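Local coordinates for protein peptidyl-prolyl cis-trans isomerase cyclophilin-type (Toxoplasma gondii, PDB 3BO7) that probably accelerates protein folding by catalysing the cis-trans isomerisation of peptide bonds preceding proline, as a member of the cyclophilin family, at residues Arg36-Val40 with Lys41-Asp45. Numbering follows the deposited sequence.
With EDO (1,2-ethanediol), chain N.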
ATOM      1  N   ARG A  36       2.989  12.410  -2.487  1.00 35.23           N
ATOM      2  CA  ARG A  36       4.180  12.969  -3.142  1.00 35.63           C
ATOM      3  C   ARG A  36       4.790  11.996  -4.162  1.00 36.21           C
ATOM      4  O   ARG A  36       5.311  12.428  -5.193  1.00 37.00           O
ATOM      5  CB  ARG A  36       5.226  13.423  -2.124  1.00 35.46           C
ATOM      6  CG  ARG A  36       4.814  14.665  -1.331  1.00 35.62           C
ATOM      7  CD  ARG A  36       5.933  15.177  -0.462  1.00 36.31           C
ATOM      8  NE  ARG A  36       5.439  15.908   0.701  1.00 37.71           N
ATOM      9  CZ  ARG A  36       6.144  16.823   1.363  1.00 38.94           C
ATOM     10  NH1 ARG A  36       7.368  17.130   0.961  1.00 40.44           N
ATOM     11  NH2 ARG A  36       5.629  17.441   2.423  1.00 38.50           N
ATOM     12  N   LEU A  37       4.691  10.695  -3.884  1.00 36.18           N
ATOM     13  CA  LEU A  37       5.181   9.647  -4.788  1.00 36.11           C
ATOM     14  C   LEU A  37       4.229   9.432  -5.955  1.00 36.39           C
ATOM     15  O   LEU A  37       4.674   9.254  -7.092  1.00 36.05           O
ATOM     16  CB  LEU A  37       5.403   8.322  -4.038  1.00 35.96           C
ATOM     17  CG  LEU A  37       6.568   8.211  -3.047  1.00 35.12           C
ATOM     18  CD1 LEU A  37       6.495   6.895  -2.298  1.00 33.75           C
ATOM     19  CD2 LEU A  37       7.908   8.358  -3.738  1.00 32.39           C
ATOM     20  N   CYS A  38       2.923   9.439  -5.666  1.00 36.75           N
ATOM     21  CA  CYS A  38       1.893   9.474  -6.712  1.00 37.24           C
ATOM     22  C   CYS A  38       2.114  10.632  -7.703  1.00 37.45           C
ATOM     23  O   CYS A  38       1.923  10.463  -8.911  1.00 37.52           O
ATOM     24  CB  CYS A  38       0.488   9.566  -6.107  1.00 37.03           C
ATOM     25  SG  CYS A  38      -0.074   8.063  -5.300  1.00 37.18           S
ATOM     26  N   ALA A  39       2.530  11.788  -7.186  1.00 37.61           N
ATOM     27  CA  ALA A  39       2.755  12.980  -8.004  1.00 38.17           C
ATOM     28  C   ALA A  39       3.775  12.748  -9.123  1.00 38.63           C
ATOM     29  O   ALA A  39       3.542  13.153 -10.268  1.00 39.55           O
ATOM     30  CB  ALA A  39       3.168  14.166  -7.126  1.00 38.05           C
ATOM     31  N   VAL A  40       4.879  12.078  -8.799  1.00 38.58           N
ATOM     32  CA  VAL A  40       5.970  11.824  -9.746  1.00 38.36           C
ATOM     33  C   VAL A  40       5.879  10.453 -10.429  1.00 38.47           C
ATOM     34  O   VAL A  40       6.870   9.974 -11.004  1.00 38.77           O
ATOM     35  CB  VAL A  40       7.356  11.978  -9.081  1.00 38.15           C
ATOM     36  CG1 VAL A  40       7.558  13.394  -8.602  1.00 38.01           C
ATOM     37  CG2 VAL A  40       7.528  10.983  -7.927  1.00 38.66           C
ATOM     38  N   LYS A  41       4.699   9.833 -10.356  1.00 38.18           N
ATOM     39  CA  LYS A  41       4.386   8.552 -11.031  1.00 38.36           C
ATOM     40  C   LYS A  41       5.231   7.338 -10.582  1.00 38.24           C
ATOM     41  O   LYS A  41       5.272   6.306 -11.255  1.00 38.28           O
ATOM     42  CB  LYS A  41       4.392   8.701 -12.571  1.00 38.58           C
ATOM     43  CG  LYS A  41       3.524   9.848 -13.132  1.00 39.04           C
ATOM     44  CD  LYS A  41       2.072   9.774 -12.668  0.50 39.06           C
ATOM     45  CE  LYS A  41       1.223  10.931 -13.211  0.50 39.66           C
ATOM     46  NZ  LYS A  41       0.971  10.829 -14.680  0.50 38.64           N
ATOM     47  N   TYR A  42       5.874   7.480  -9.429  1.00 37.94           N
ATOM     48  CA  TYR A  42       6.660   6.436  -8.766  1.00 37.83           C
ATOM     49  C   TYR A  42       6.056   5.025  -8.788  1.00 37.79           C
ATOM     50  O   TYR A  42       6.777   4.045  -9.000  1.00 38.12           O
ATOM     51  CB  TYR A  42       6.898   6.888  -7.325  1.00 37.66           C
ATOM     52  CG  TYR A  42       7.666   5.950  -6.439  1.00 37.99           C
ATOM     53  CD1 TYR A  42       9.059   6.050  -6.318  1.00 36.66           C
ATOM     54  CD2 TYR A  42       7.000   4.987  -5.678  1.00 37.70           C
ATOM     55  CE1 TYR A  42       9.759   5.195  -5.481  1.00 36.67           C
ATOM     56  CE2 TYR A  42       7.692   4.132  -4.850  1.00 36.94           C
ATOM     57  CZ  TYR A  42       9.063   4.242  -4.748  1.00 37.14           C
ATOM     58  OH  TYR A  42       9.727   3.391  -3.901  1.00 37.81           O
ATOM     59  N   PHE A  43       4.744   4.919  -8.570  1.00 37.59           N
ATOM     60  CA  PHE A  43       4.093   3.610  -8.444  1.00 37.26           C
ATOM     61  C   PHE A  43       3.704   2.966  -9.777  1.00 37.59           C
ATOM     62  O   PHE A  43       3.363   1.777  -9.820  1.00 37.55           O
ATOM     63  CB  PHE A  43       2.884   3.677  -7.505  1.00 36.61           C
ATOM     64  CG  PHE A  43       3.244   3.928  -6.069  1.00 36.27           C
ATOM     65  CD1 PHE A  43       3.786   2.909  -5.284  1.00 35.53           C
ATOM     66  CD2 PHE A  43       3.046   5.187  -5.499  1.00 33.76           C
ATOM     67  CE1 PHE A  43       4.129   3.137  -3.947  1.00 35.76           C
ATOM     68  CE2 PHE A  43       3.379   5.428  -4.166  1.00 34.72           C
ATOM     69  CZ  PHE A  43       3.923   4.401  -3.383  1.00 35.58           C
ATOM     70  N   ASP A  44       3.749   3.750 -10.853  1.00 37.90           N
ATOM     71  CA  ASP A  44       3.459   3.240 -12.189  1.00 38.47           C
ATOM     72  C   ASP A  44       4.419   2.107 -12.508  1.00 38.73           C
ATOM     73  O   ASP A  44       5.638   2.269 -12.383  1.00 38.88           O
ATOM     74  CB  ASP A  44       3.585   4.352 -13.240  1.00 38.48           C
ATOM     75  CG  ASP A  44       2.418   5.340 -13.207  1.00 39.34           C
ATOM     76  OD1 ASP A  44       1.669   5.388 -12.194  1.00 39.67           O
ATOM     77  OD2 ASP A  44       2.256   6.076 -14.206  1.00 39.16           O
ATOM     78  N   ASP A  45       3.849   0.966 -12.894  1.00 39.19           N
ATOM     79  CA  ASP A  45       4.587  -0.250 -13.291  1.00 39.66           C
ATOM     80  C   ASP A  45       5.112  -1.118 -12.130  1.00 39.50           C
ATOM     81  O   ASP A  45       5.649  -2.200 -12.360  1.00 39.81           O
ATOM     82  CB  ASP A  45       5.696   0.058 -14.313  1.00 39.99           C
ATOM     83  CG  ASP A  45       5.151   0.664 -15.608  1.00 41.85           C
ATOM     84  OD1 ASP A  45       4.079   0.215 -16.083  1.00 43.97           O
ATOM     85  OD2 ASP A  45       5.791   1.595 -16.146  1.00 44.00           O
TER
HETATM   86  C1  EDO N 207       8.637  18.164   4.300  1.00 66.42           C
HETATM   87  O1  EDO N 207       9.457  17.233   5.017  1.00 66.27           O
HETATM   88  C2  EDO N 207       9.508  18.913   3.298  1.00 67.32           C
HETATM   89  O2  EDO N 207       8.712  19.439   2.225  1.00 67.08           O
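Lys41, rather than the glycine often found at the C-prime position of a Schellman motif, takes up a left-handed helical conformation (phi 62°) and lets its own N-H reach back to Cys38 and that of Tyr42 to Leu37. The motif is one of the recurrent ways in which a helix is brought to a close; here it ends helix 28-39 of the cyclophilin fold, ahead of strand 48-52. Tyr42 N donates to Leu37 O over 3.2 Å, well bent at the hydrogen (136°), while Lys41 N gives a straighter bond to Cys38 O, approaching from above the carbonyl plane. The carbonyls of Leu37 and Cys38, near the helix end, are thus met by N-H groups of the chain that follows. A type I turn from Lys41 to Asp44, closed by Asp44 N on Lys41 O, then leads the chain away.

Apolar packing accompanies these backbone bonds. A chi1 of 179° swings the Tyr42 ring away from its own amide nitrogen and lays the side chain alongside Leu37, and Leu37 CD2 sits over one face of the phenol ring, 3.8 Å from its centroid, in a CH-pi contact. The phenol oxygen continues past the leucine to a hydrogen bond with Ser117, and Arg65 makes a cation-pi contact with the ring. Phe43 crosses Leu37 at a slant, bringing CE2 to 3.5 Å from Leu37 CB and CZ to Leu37 CD1. One leucine therefore touches both aromatic rings. Phe43 also stacks on Phe34 and, like Cys38, touches Ile169 of strand 166-171, which joins the helix end to the sheet. Between these two neighbours of Ile169 lies a looser sulfur-aromatic contact, oblique to the ring, in which Cys38 SG stands 4.2 Å from Phe43 CD2.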